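Local coordinates for putative tautomerase (Streptomyces achromogenes, PDB 3RY0), which is a putative enzyme of the tautomerase family, forming an assembly of six chains that each contain a beta-alpha-beta unit, at residues Ala17-Ala22 with Val40-Thr45. Sequence-based numbering, arbitrary orientation.
Sequences AALGEA and VIVEET
Val40 and Val42 share one side-chain rotamer, with CG1 anti to the backbone N (chi1 -173° and 176°), and in each CG2 is the methyl that reaches helix 13-31. Val40 CG2 approaches the backbone, lying 4.0 Å from Gly20 O, a carbonyl that also accepts a hydrogen bond from Thr24 OG1. Two residues along the strand, Val42 CG2 meets a side chain instead: Leu19 extends from the helix with CG anti to its backbone N (chi1 178°), and its second torsion turns CD2 rather than CD1 toward Val42 CG2, 4.4 Å away, methyl against methyl. At Gly20, where there is no side chain, the backbones come closest, with Gly20 CA 6.3 Å from Val40 CA. The contact thus packs helix 13-31 of the beta-alpha-beta unit on one face of strand 39-45, which runs parallel to strand 2-8. Phe51 of a second subunit packs on both valines, and Thr30 of a third on Leu19, so neighbouring subunits also pack against the residues of this contact. With all four touching residues buried and the contacts loose, the arrangement is consistent with cohesion by dispersion and the exclusion of water; between the two segments there is no directed polar bond.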
ATOM      1  N   ALA A  17       5.674  -7.648  18.784  1.00 13.19           N
ATOM      2  CA  ALA A  17       6.747  -6.784  19.230  1.00 12.60           C
ATOM      3  C   ALA A  17       8.152  -7.351  18.802  1.00 12.88           C
ATOM      4  O   ALA A  17       9.036  -6.645  18.365  1.00 12.63           O
ATOM      5  CB  ALA A  17       6.699  -6.685  20.742  1.00 14.99           C
ATOM      6  N   ALA A  18       8.298  -8.671  18.893  1.00 12.95           N
ATOM      7  CA  ALA A  18       9.539  -9.294  18.474  1.00 13.15           C
ATOM      8  C   ALA A  18       9.755  -9.174  16.977  1.00 10.90           C
ATOM      9  O   ALA A  18      10.883  -8.925  16.525  1.00 12.86           O
ATOM     10  CB  ALA A  18       9.593 -10.747  18.873  1.00 13.44           C
ATOM     11  N   LEU A  19       8.679  -9.298  16.178  1.00 11.51           N
ATOM     12  CA  LEU A  19       8.804  -9.097  14.721  1.00 10.86           C
ATOM     13  C   LEU A  19       9.286  -7.668  14.364  1.00 10.24           C
ATOM     14  O   LEU A  19      10.122  -7.513  13.501  1.00 10.73           O
ATOM     15  CB  LEU A  19       7.414  -9.421  14.157  1.00 11.46           C
ATOM     16  CG  LEU A  19       7.340  -9.213  12.637  1.00 13.47           C
ATOM     17  CD1 LEU A  19       8.123 -10.261  11.829  1.00 14.93           C
ATOM     18  CD2 LEU A  19       5.877  -9.152  12.171  1.00 14.53           C
ATOM     19  N   GLY A  20       8.667  -6.666  15.018  1.00 11.02           N
ATOM     20  CA  GLY A  20       9.081  -5.307  14.735  1.00 11.17           C
ATOM     21  C   GLY A  20      10.571  -5.104  14.971  1.00 10.73           C
ATOM     22  O   GLY A  20      11.246  -4.455  14.206  1.00 11.46           O
ATOM     23  N   GLU A  21      11.043  -5.616  16.117  1.00 12.28           N
ATOM     24  CA  GLU A  21      12.472  -5.513  16.395  1.00 13.19           C
ATOM     25  C   GLU A  21      13.358  -6.265  15.422  1.00 12.86           C
ATOM     26  O   GLU A  21      14.346  -5.708  14.917  1.00 13.23           O
ATOM     27  CB  GLU A  21      12.755  -6.030  17.821  1.00 15.06           C
ATOM     28  CG  GLU A  21      14.198  -5.795  18.341  1.00 16.35           C
ATOM     29  CD  GLU A  21      15.253  -6.674  17.700  1.00 23.78           C
ATOM     30  OE1 GLU A  21      15.017  -7.872  17.411  1.00 26.82           O
ATOM     31  OE2 GLU A  21      16.378  -6.118  17.529  1.00 28.25           O
ATOM     32  N   ALA A  22      12.941  -7.479  15.062  1.00 11.75           N
ATOM     33  CA  ALA A  22      13.775  -8.278  14.202  1.00 11.74           C
ATOM     34  C   ALA A  22      13.838  -7.852  12.763  1.00 11.49           C
ATOM     35  O   ALA A  22      14.879  -7.864  12.094  1.00 11.47           O
ATOM     36  CB  ALA A  22      13.334  -9.736  14.298  1.00 13.18           C
ATOM     37  N   VAL A  40       8.409   0.444  10.901  1.00 10.15           N
ATOM     38  CA  VAL A  40       7.647  -0.768  10.583  1.00 11.21           C
ATOM     39  C   VAL A  40       6.224  -0.525  10.961  1.00 11.38           C
ATOM     40  O   VAL A  40       5.901  -0.088  12.122  1.00 12.17           O
ATOM     41  CB  VAL A  40       8.183  -1.996  11.389  1.00 11.47           C
ATOM     42  CG1 VAL A  40       7.491  -3.273  10.927  1.00 13.26           C
ATOM     43  CG2 VAL A  40       9.693  -2.210  11.240  1.00 13.49           C
ATOM     44  N   ILE A  41       5.288  -0.841  10.055  1.00 11.89           N
ATOM     45  CA  ILE A  41       3.871  -0.778  10.330  1.00 12.78           C
ATOM     46  C   ILE A  41       3.316  -2.225  10.158  1.00 11.42           C
ATOM     47  O   ILE A  41       3.544  -2.844   9.079  1.00 11.85           O
ATOM     48  CB  ILE A  41       3.104   0.123   9.310  1.00 11.76           C
ATOM     49  CG1 ILE A  41       3.736   1.511   9.283  1.00 22.12           C
ATOM     50  CG2 ILE A  41       1.561   0.085   9.708  1.00 16.49           C
ATOM     51  CD1 ILE A  41       3.385   2.421  10.421  1.00 23.25           C
ATOM     52  N   VAL A  42       2.659  -2.742  11.160  1.00 12.11           N
ATOM     53  CA  VAL A  42       2.140  -4.118  11.117  1.00 12.69           C
ATOM     54  C   VAL A  42       0.652  -4.021  10.966  1.00 14.61           C
ATOM     55  O   VAL A  42      -0.032  -3.455  11.867  1.00 15.95           O
ATOM     56  CB  VAL A  42       2.528  -4.938  12.363  1.00 13.57           C
ATOM     57  CG1 VAL A  42       1.860  -6.363  12.326  1.00 15.85           C
ATOM     58  CG2 VAL A  42       4.006  -5.135  12.487  1.00 14.49           C
ATOM     59  N   GLU A  43       0.109  -4.615   9.897  1.00 12.47           N
ATOM     60  CA  GLU A  43      -1.352  -4.588   9.664  1.00 15.73           C
ATOM     61  C   GLU A  43      -1.827  -6.053   9.845  1.00 15.56           C
ATOM     62  O   GLU A  43      -1.105  -7.005   9.480  1.00 16.28           O
ATOM     63  CB  GLU A  43      -1.550  -4.258   8.199  1.00 18.12           C
ATOM     64  CG  GLU A  43      -1.034  -2.926   7.806  1.00 29.35           C
ATOM     65  CD  GLU A  43      -1.233  -2.690   6.308  1.00 39.98           C
ATOM     66  OE1 GLU A  43      -1.175  -3.685   5.488  1.00 47.15           O
ATOM     67  OE2 GLU A  43      -1.425  -1.488   5.994  1.00 45.81           O
ATOM     68  N   GLU A  44      -2.994  -6.253  10.461  1.00 15.72           N
ATOM     69  CA  GLU A  44      -3.563  -7.586  10.739  1.00 16.12           C
ATOM     70  C   GLU A  44      -4.846  -7.641   9.898  1.00 17.77           C
ATOM     71  O   GLU A  44      -5.674  -6.698   9.840  1.00 21.11           O
ATOM     72  CB  GLU A  44      -3.865  -7.753  12.230  1.00 18.40           C
ATOM     73  CG  GLU A  44      -2.561  -7.826  12.993  1.00 24.93           C
ATOM     74  CD  GLU A  44      -2.671  -8.379  14.437  1.00 33.92           C
ATOM     75  OE1 GLU A  44      -3.719  -8.956  14.796  1.00 39.54           O
ATOM     76  OE2 GLU A  44      -1.674  -8.259  15.179  1.00 36.14           O
ATOM     77  N   THR A  45      -5.006  -8.756   9.199  1.00 14.49           N
ATOM     78  CA  THR A  45      -6.124  -8.986   8.338  1.00 14.13           C
ATOM     79  C   THR A  45      -6.939 -10.177   8.903  1.00 13.70           C
ATOM     80  O   THR A  45      -6.351 -11.234   9.188  1.00 14.02           O
ATOM     81  CB  THR A  45      -5.622  -9.360   6.909  1.00 13.35           C
ATOM     82  OG1 THR A  45      -4.805  -8.238   6.444  1.00 21.12           O
ATOM     83  CG2 THR A  45      -6.743  -9.624   6.014  1.00 15.46           C
TER